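Local coordinates for uncharacterized protein Atu2773 (Agrobacterium tumefaciens, PDB 2QV5) that is of unknown function but probably belongs to the divergent polysaccharide deacetylases and may therefore act on carbohydrate, at residues Arg28-Val32 against Ala207-Gln212; Glu204-Arg208 against Gly236-Glu240. One frame throughout, in Å; residues are numbered along the deposited sequence. Where two conformers were deposited one is given.

Interaction 1: residues Arg28-Val32 against Ala207-Gln212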
ATOM      1  N   ARG A  28      20.872   8.752   8.607  1.00 24.86           N
ATOM      2  CA  ARG A  28      20.954   7.408   9.163  1.00 29.03           C
ATOM      3  C   ARG A  28      20.080   7.291  10.408  1.00 22.58           C
ATOM      4  O   ARG A  28      19.917   8.255  11.159  1.00 26.24           O
ATOM      5  CB  ARG A  28      22.404   7.066   9.512  1.00 31.40           C
ATOM      6  CG  ARG A  28      23.320   6.909   8.299  1.00 43.04           C
ATOM      7  CD  ARG A  28      24.669   6.294   8.683  1.00 40.63           C
ATOM      8  NE  ARG A  28      24.512   5.015   9.382  1.00 57.98           N
ATOM      9  CZ  ARG A  28      24.394   3.829   8.787  1.00 63.86           C
ATOM     10  NH1 ARG A  28      24.415   3.729   7.462  1.00 60.06           N
ATOM     11  NH2 ARG A  28      24.254   2.731   9.523  1.00 67.67           N
ATOM     12  N   GLY A  29      19.508   6.111  10.608  1.00 16.52           N
ATOM     13  CA  GLY A  29      18.707   5.821  11.801  1.00 15.71           C
ATOM     14  C   GLY A  29      17.557   4.885  11.494  1.00 12.35           C
ATOM     15  O   GLY A  29      17.317   4.555  10.334  1.00 12.51           O
ATOM     16  N   THR A  30      16.839   4.477  12.535  1.00 12.27           N
ATOM     17  CA  THR A  30      15.686   3.576  12.405  1.00 14.13           C
ATOM     18  C   THR A  30      14.572   4.265  11.602  1.00 15.56           C
ATOM     19  O   THR A  30      14.243   5.420  11.863  1.00 11.70           O
ATOM     20  CB  THR A  30      15.143   3.185  13.815  1.00 19.10           C
ATOM     21  OG1 THR A  30      16.156   2.494  14.564  1.00 20.04           O
ATOM     22  CG2 THR A  30      13.899   2.319  13.723  1.00 17.67           C
ATOM     23  N   ARG A  31      14.006   3.575  10.611  1.00 12.68           N
ATOM     24  CA  ARG A  31      12.918   4.164   9.831  1.00 10.31           C
ATOM     25  C   ARG A  31      11.716   3.241   9.827  1.00 14.92           C
ATOM     26  O   ARG A  31      11.873   2.020   9.870  1.00 10.84           O
ATOM     27  CB  ARG A  31      13.353   4.414   8.389  1.00 12.60           C
ATOM     28  CG  ARG A  31      14.435   5.452   8.194  1.00 12.02           C
ATOM     29  CD  ARG A  31      14.791   5.569   6.723  1.00 14.66           C
ATOM     30  NE  ARG A  31      15.422   4.346   6.213  1.00 19.06           N
ATOM     31  CZ  ARG A  31      15.609   4.075   4.921  1.00 24.66           C
ATOM     32  NH1 ARG A  31      15.228   4.936   3.995  1.00 27.77           N
ATOM     33  NH2 ARG A  31      16.167   2.932   4.549  1.00 22.13           N
ATOM     34  N   VAL A  32      10.521   3.827   9.777  1.00 11.71           N
ATOM     35  CA  VAL A  32       9.282   3.048   9.774  1.00 11.93           C
ATOM     36  C   VAL A  32       8.361   3.637   8.707  1.00 16.04           C
ATOM     37  O   VAL A  32       8.239   4.854   8.632  1.00 12.77           O
ATOM     38  CB  VAL A  32       8.585   3.111  11.177  1.00  8.92           C
ATOM     39  CG1 VAL A  32       7.107   2.748  11.106  1.00 17.28           C
ATOM     40  CG2 VAL A  32       9.286   2.197  12.198  1.00 15.43           C
ATOM     41  N   ALA A 207      11.730  -2.791  13.316  1.00 15.65           N
ATOM     42  CA  ALA A 207      12.413  -1.633  12.740  1.00 16.13           C
ATOM     43  C   ALA A 207      13.768  -1.366  13.382  1.00  8.26           C
ATOM     44  O   ALA A 207      14.726  -1.118  12.676  1.00 11.56           O
ATOM     45  CB  ALA A 207      11.546  -0.394  12.851  1.00 13.31           C
ATOM     46  N   ARG A 208      13.848  -1.411  14.714  1.00 12.36           N
ATOM     47  CA  ARG A 208      15.110  -1.107  15.388  0.50 12.80           C
ATOM     48  C   ARG A 208      16.181  -2.141  15.039  1.00 16.44           C
ATOM     49  O   ARG A 208      17.323  -1.774  14.746  1.00 14.27           O
ATOM     50  CB  ARG A 208      14.936  -0.971  16.907  0.50 14.26           C
ATOM     51  CG  ARG A 208      16.161  -0.381  17.592  0.50 17.33           C
ATOM     52  CD  ARG A 208      15.889   0.071  19.017  0.50 18.25           C
ATOM     53  NE  ARG A 208      15.135   1.321  19.049  0.50 24.10           N
ATOM     54  CZ  ARG A 208      13.897   1.445  19.513  0.50 21.71           C
ATOM     55  NH1 ARG A 208      13.263   0.394  20.015  0.50 11.02           N
ATOM     56  NH2 ARG A 208      13.303   2.632  19.499  0.50 23.92           N
ATOM     57  N   ARG A 209      15.799  -3.415  15.031  1.00 12.05           N
ATOM     58  CA  ARG A 209      16.718  -4.512  14.713  1.00 13.27           C
ATOM     59  C   ARG A 209      17.128  -4.547  13.235  1.00 15.21           C
ATOM     60  O   ARG A 209      18.305  -4.702  12.918  1.00 12.90           O
ATOM     61  CB  ARG A 209      16.099  -5.847  15.148  1.00 13.99           C
ATOM     62  CG  ARG A 209      16.942  -7.079  14.780  1.00 20.16           C
ATOM     63  CD  ARG A 209      16.402  -8.351  15.387  1.00 22.48           C
ATOM     64  NE  ARG A 209      16.552  -8.369  16.836  1.00 17.75           N
ATOM     65  CZ  ARG A 209      17.613  -8.842  17.492  1.00 22.58           C
ATOM     66  NH1 ARG A 209      18.649  -9.358  16.845  1.00 22.17           N
ATOM     67  NH2 ARG A 209      17.629  -8.808  18.816  1.00 26.66           N
ATOM     68  N   ASN A 210      16.158  -4.389  12.332  1.00 17.42           N
ATOM     69  CA  ASN A 210      16.434  -4.468  10.897  1.00 18.27           C
ATOM     70  C   ASN A 210      16.917  -3.150  10.273  1.00 18.34           C
ATOM     71  O   ASN A 210      17.467  -3.143   9.166  1.00 20.58           O
ATOM     72  CB  ASN A 210      15.206  -5.015  10.138  1.00 16.26           C
ATOM     73  CG  ASN A 210      14.908  -6.479  10.465  1.00 23.15           C
ATOM     74  OD1 ASN A 210      15.661  -7.140  11.174  1.00 25.72           O
ATOM     75  ND2 ASN A 210      13.803  -6.990   9.934  1.00 23.44           N
ATOM     76  N   GLY A 211      16.737  -2.043  10.990  1.00 17.66           N
ATOM     77  CA  GLY A 211      17.014  -0.725  10.427  1.00 13.49           C
ATOM     78  C   GLY A 211      15.747  -0.088   9.879  1.00 15.84           C
ATOM     79  O   GLY A 211      15.582   1.126   9.966  1.00 12.37           O
ATOM     80  N   GLN A 212      14.843  -0.909   9.335  1.00 13.22           N
ATOM     81  CA  GLN A 212      13.571  -0.436   8.769  1.00 15.84           C
ATOM     82  C   GLN A 212      12.472  -1.492   8.885  1.00 15.70           C
ATOM     83  O   GLN A 212      12.763  -2.691   8.972  1.00 12.56           O
ATOM     84  CB  GLN A 212      13.743  -0.012   7.299  1.00 16.48           C
ATOM     85  CG  GLN A 212      14.172  -1.142   6.346  1.00 16.90           C
ATOM     86  CD  GLN A 212      14.452  -0.679   4.922  1.00 25.32           C
ATOM     87  OE1 GLN A 212      15.315   0.168   4.690  1.00 45.78           O
ATOM     88  NE2 GLN A 212      13.739  -1.259   3.955  1.00 32.60           N
TER
HETATM   89  O   HOH W   1      16.764   2.715   8.228  1.00 23.47           O
HETATM   90  O   HOH W   2      17.617   0.477  13.588  1.00 21.35           O
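A parallel strand pairing begins here: the start of strand 30-39 meets the turn that carries helix 193-210 into strand 212-218, at the end of the parallel beta-sheet where both strands start. Arg31 and Gln212 form the bridge, with CA atoms 4.8 Å apart. The pairing rests here on the hydrogen bond from Arg31 N to Gly211 O (3.0 Å, 160° at the hydrogen), and Gln212 CA sends a CA-H...O contact to Arg31 O at 3.2 Å. Gly211 leaves the helix with positive phi (96°), where a CB would press on the preceding carbonyl oxygen. Beside the pairing, the last helical turn packs on the strand: Ala207 CB lies 3.5 Å from Val32 CG2 and 3.7 Å from Thr30 CG2. On the opposite face, Arg31 and Gln212 run side by side, NH2 to OE1 2.9 Å, while Gln212 NE2 bonds Leu247 O. Water 1 joins Gly29 O (2.9 Å), Gly211 O (2.6 Å) and Arg31 NE (2.9 Å); water 2 joins Thr30 OG1 (2.7 Å) to Arg208 O (2.5 Å). Gly211 O thus accepts from both a backbone amide and a water, and two waters bridge further polar atoms where the strands give way to the helix end.

Interaction 2: residues Glu204-Arg208 against Gly236-Glu240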
ATOM      1  N   GLU A 204       8.084  -1.370  16.042  1.00 14.51           N
ATOM      2  CA  GLU A 204       9.243  -0.635  16.511  1.00 16.90           C
ATOM      3  C   GLU A 204      10.418  -1.596  16.749  1.00 15.63           C
ATOM      4  O   GLU A 204      11.527  -1.327  16.309  1.00 13.80           O
ATOM      5  CB  GLU A 204       8.902   0.154  17.775  1.00 18.01           C
ATOM      6  CG  GLU A 204      10.123   0.774  18.417  1.00 25.38           C
ATOM      7  CD  GLU A 204       9.798   1.683  19.578  1.00 28.38           C
ATOM      8  OE1 GLU A 204       8.607   1.992  19.808  1.00 32.15           O
ATOM      9  OE2 GLU A 204      10.754   2.099  20.260  1.00 39.14           O
ATOM     10  N   ARG A 205      10.150  -2.720  17.412  1.00 17.46           N
ATOM     11  CA  ARG A 205      11.168  -3.740  17.674  1.00 18.75           C
ATOM     12  C   ARG A 205      11.838  -4.259  16.393  1.00 14.51           C
ATOM     13  O   ARG A 205      13.071  -4.319  16.309  1.00 15.80           O
ATOM     14  CB  ARG A 205      10.562  -4.903  18.479  1.00 23.36           C
ATOM     15  CG  ARG A 205      11.523  -6.081  18.683  1.00 26.96           C
ATOM     16  CD  ARG A 205      10.935  -7.260  19.477  1.00 26.08           C
ATOM     17  NE  ARG A 205       9.529  -7.583  19.192  1.00 32.97           N
ATOM     18  CZ  ARG A 205       9.089  -8.292  18.151  1.00 31.31           C
ATOM     19  NH1 ARG A 205       9.919  -8.762  17.228  1.00 27.68           N
ATOM     20  NH2 ARG A 205       7.792  -8.519  18.027  1.00 37.41           N
ATOM     21  N   ILE A 206      11.020  -4.629  15.404  1.00 11.35           N
ATOM     22  CA  ILE A 206      11.505  -5.101  14.098  1.00 14.81           C
ATOM     23  C   ILE A 206      12.278  -4.006  13.339  1.00 19.52           C
ATOM     24  O   ILE A 206      13.350  -4.266  12.799  1.00 17.78           O
ATOM     25  CB  ILE A 206      10.338  -5.666  13.231  1.00 12.78           C
ATOM     26  CG1 ILE A 206       9.690  -6.858  13.942  1.00 17.64           C
ATOM     27  CG2 ILE A 206      10.822  -6.080  11.820  1.00  9.51           C
ATOM     28  CD1 ILE A 206       8.345  -7.255  13.390  1.00 21.07           C
ATOM     29  N   ALA A 207      11.730  -2.791  13.316  1.00 15.65           N
ATOM     30  CA  ALA A 207      12.413  -1.633  12.740  1.00 16.13           C
ATOM     31  C   ALA A 207      13.768  -1.366  13.382  1.00  8.26           C
ATOM     32  O   ALA A 207      14.726  -1.118  12.676  1.00 11.56           O
ATOM     33  CB  ALA A 207      11.546  -0.394  12.851  1.00 13.31           C
ATOM     34  N   ARG A 208      13.848  -1.411  14.714  1.00 12.36           N
ATOM     35  CA  ARG A 208      15.110  -1.107  15.388  0.50 12.80           C
ATOM     36  C   ARG A 208      16.181  -2.141  15.039  1.00 16.44           C
ATOM     37  O   ARG A 208      17.323  -1.774  14.746  1.00 14.27           O
ATOM     38  CB  ARG A 208      14.936  -0.971  16.907  0.50 14.26           C
ATOM     39  CG  ARG A 208      16.161  -0.381  17.592  0.50 17.33           C
ATOM     40  CD  ARG A 208      15.889   0.071  19.017  0.50 18.25           C
ATOM     41  NE  ARG A 208      15.135   1.321  19.049  0.50 24.10           N
ATOM     42  CZ  ARG A 208      13.897   1.445  19.513  0.50 21.71           C
ATOM     43  NH1 ARG A 208      13.263   0.394  20.015  0.50 11.02           N
ATOM     44  NH2 ARG A 208      13.303   2.632  19.499  0.50 23.92           N
ATOM     45  N   GLY A 236      10.696  11.040  19.181  1.00 26.43           N
ATOM     46  CA  GLY A 236      11.316  11.079  20.506  1.00 29.46           C
ATOM     47  C   GLY A 236      12.100   9.830  20.868  1.00 31.24           C
ATOM     48  O   GLY A 236      12.888   9.841  21.818  1.00 29.91           O
ATOM     49  N   ARG A 237      11.882   8.757  20.103  1.00 25.53           N
ATOM     50  CA  ARG A 237      12.615   7.503  20.266  1.00 22.67           C
ATOM     51  C   ARG A 237      13.524   7.162  19.071  1.00 22.19           C
ATOM     52  O   ARG A 237      13.803   6.002  18.815  1.00 23.16           O
ATOM     53  CB  ARG A 237      11.642   6.361  20.587  1.00 18.43           C
ATOM     54  CG  ARG A 237      10.916   6.554  21.914  1.00 27.92           C
ATOM     55  CD  ARG A 237      10.050   5.355  22.300  1.00 25.72           C
ATOM     56  NE  ARG A 237       9.264   4.842  21.179  1.00 26.13           N
ATOM     57  CZ  ARG A 237       8.122   5.368  20.746  1.00 30.41           C
ATOM     58  NH1 ARG A 237       7.603   6.442  21.329  1.00 29.89           N
ATOM     59  NH2 ARG A 237       7.491   4.815  19.719  1.00 22.61           N
ATOM     60  N   GLY A 238      14.007   8.182  18.364  1.00 16.67           N
ATOM     61  CA  GLY A 238      14.921   7.981  17.223  1.00 19.60           C
ATOM     62  C   GLY A 238      14.352   7.285  15.990  1.00 18.67           C
ATOM     63  O   GLY A 238      15.101   6.688  15.210  1.00 20.36           O
ATOM     64  N   ILE A 239      13.036   7.363  15.806  1.00 17.95           N
ATOM     65  CA  ILE A 239      12.368   6.737  14.654  1.00 15.41           C
ATOM     66  C   ILE A 239      11.859   7.814  13.707  1.00 17.83           C
ATOM     67  O   ILE A 239      11.097   8.685  14.123  1.00 16.96           O
ATOM     68  CB  ILE A 239      11.188   5.841  15.098  1.00 19.88           C
ATOM     69  CG1 ILE A 239      11.703   4.623  15.878  1.00 23.33           C
ATOM     70  CG2 ILE A 239      10.354   5.370  13.896  1.00 17.04           C
ATOM     71  CD1 ILE A 239      10.711   4.088  16.863  1.00 23.76           C
ATOM     72  N   GLU A 240      12.300   7.764  12.453  1.00 13.72           N
ATOM     73  CA  GLU A 240      11.724   8.603  11.410  1.00 14.79           C
ATOM     74  C   GLU A 240      10.640   7.832  10.646  1.00 16.11           C
ATOM     75  O   GLU A 240      10.897   6.750  10.111  1.00 15.30           O
ATOM     76  CB  GLU A 240      12.806   9.128  10.453  1.00 12.53           C
ATOM     77  CG  GLU A 240      12.250  10.090   9.376  1.00 12.87           C
ATOM     78  CD  GLU A 240      13.310  10.883   8.622  1.00 22.72           C
ATOM     79  OE1 GLU A 240      14.519  10.653   8.843  1.00 27.05           O
ATOM     80  OE2 GLU A 240      12.925  11.766   7.811  1.00 21.33           O
TER
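Glu204, on helix 193-210, is the shared acceptor of two arginines, one from its own helix and one from the turn before strand 239-241. Arg237 NH2 donates to Glu204 OE1 at 3.0 Å (139°), and its NE adds weak bonds to Glu204 OE1 (3.2 Å) and OE2 (3.3 Å), so the carboxylate meets the edge of that guanidinium. One helical turn on, Arg208 NH2 reaches Glu204 OE2 at 2.7 Å (153°), with a weak bond from Arg208 NH1 to the same oxygen at 3.0 Å. Both carboxylate oxygens are therefore satisfied. Arg208 NH2 also makes a long, weak bond to Arg237 O (3.5 Å), which ties it to the turn's backbone. Next to the carboxylate, Ile239 CD1 packs 3.7 Å from Glu204 CG, and Trp230 of helix 221-233 touches both Glu204 and Arg237. Such a salt-bridge network, with an i to i+4 Glu-Arg pair extended by a third residue, joins a helix to the loop entering a strand on the partly exposed margin of this parallel alpha/beta fold.

The centres of interactions 1 and 2 lie about 6 Å apart, and the two share Ala207 and Arg208, so the last turns of helix 193-210 serve both. Strand 30-39 lies between strands 212-218 and 239-241: in interaction 1 it pairs with the start of strand 212-218, and on its other side Val32 N lies 3.0 Å from Glu240 O and Thr30 O 3.1 Å from Glu240 N, probable hydrogen bonds to the strand of interaction 2. Apolar packing continues the join, with Val32 CG2 3.8 Å from Ile239 CG2. Both contacts thus set one helix end against neighbouring strands, their centres about 19 and 20 Å from the centre of the chain.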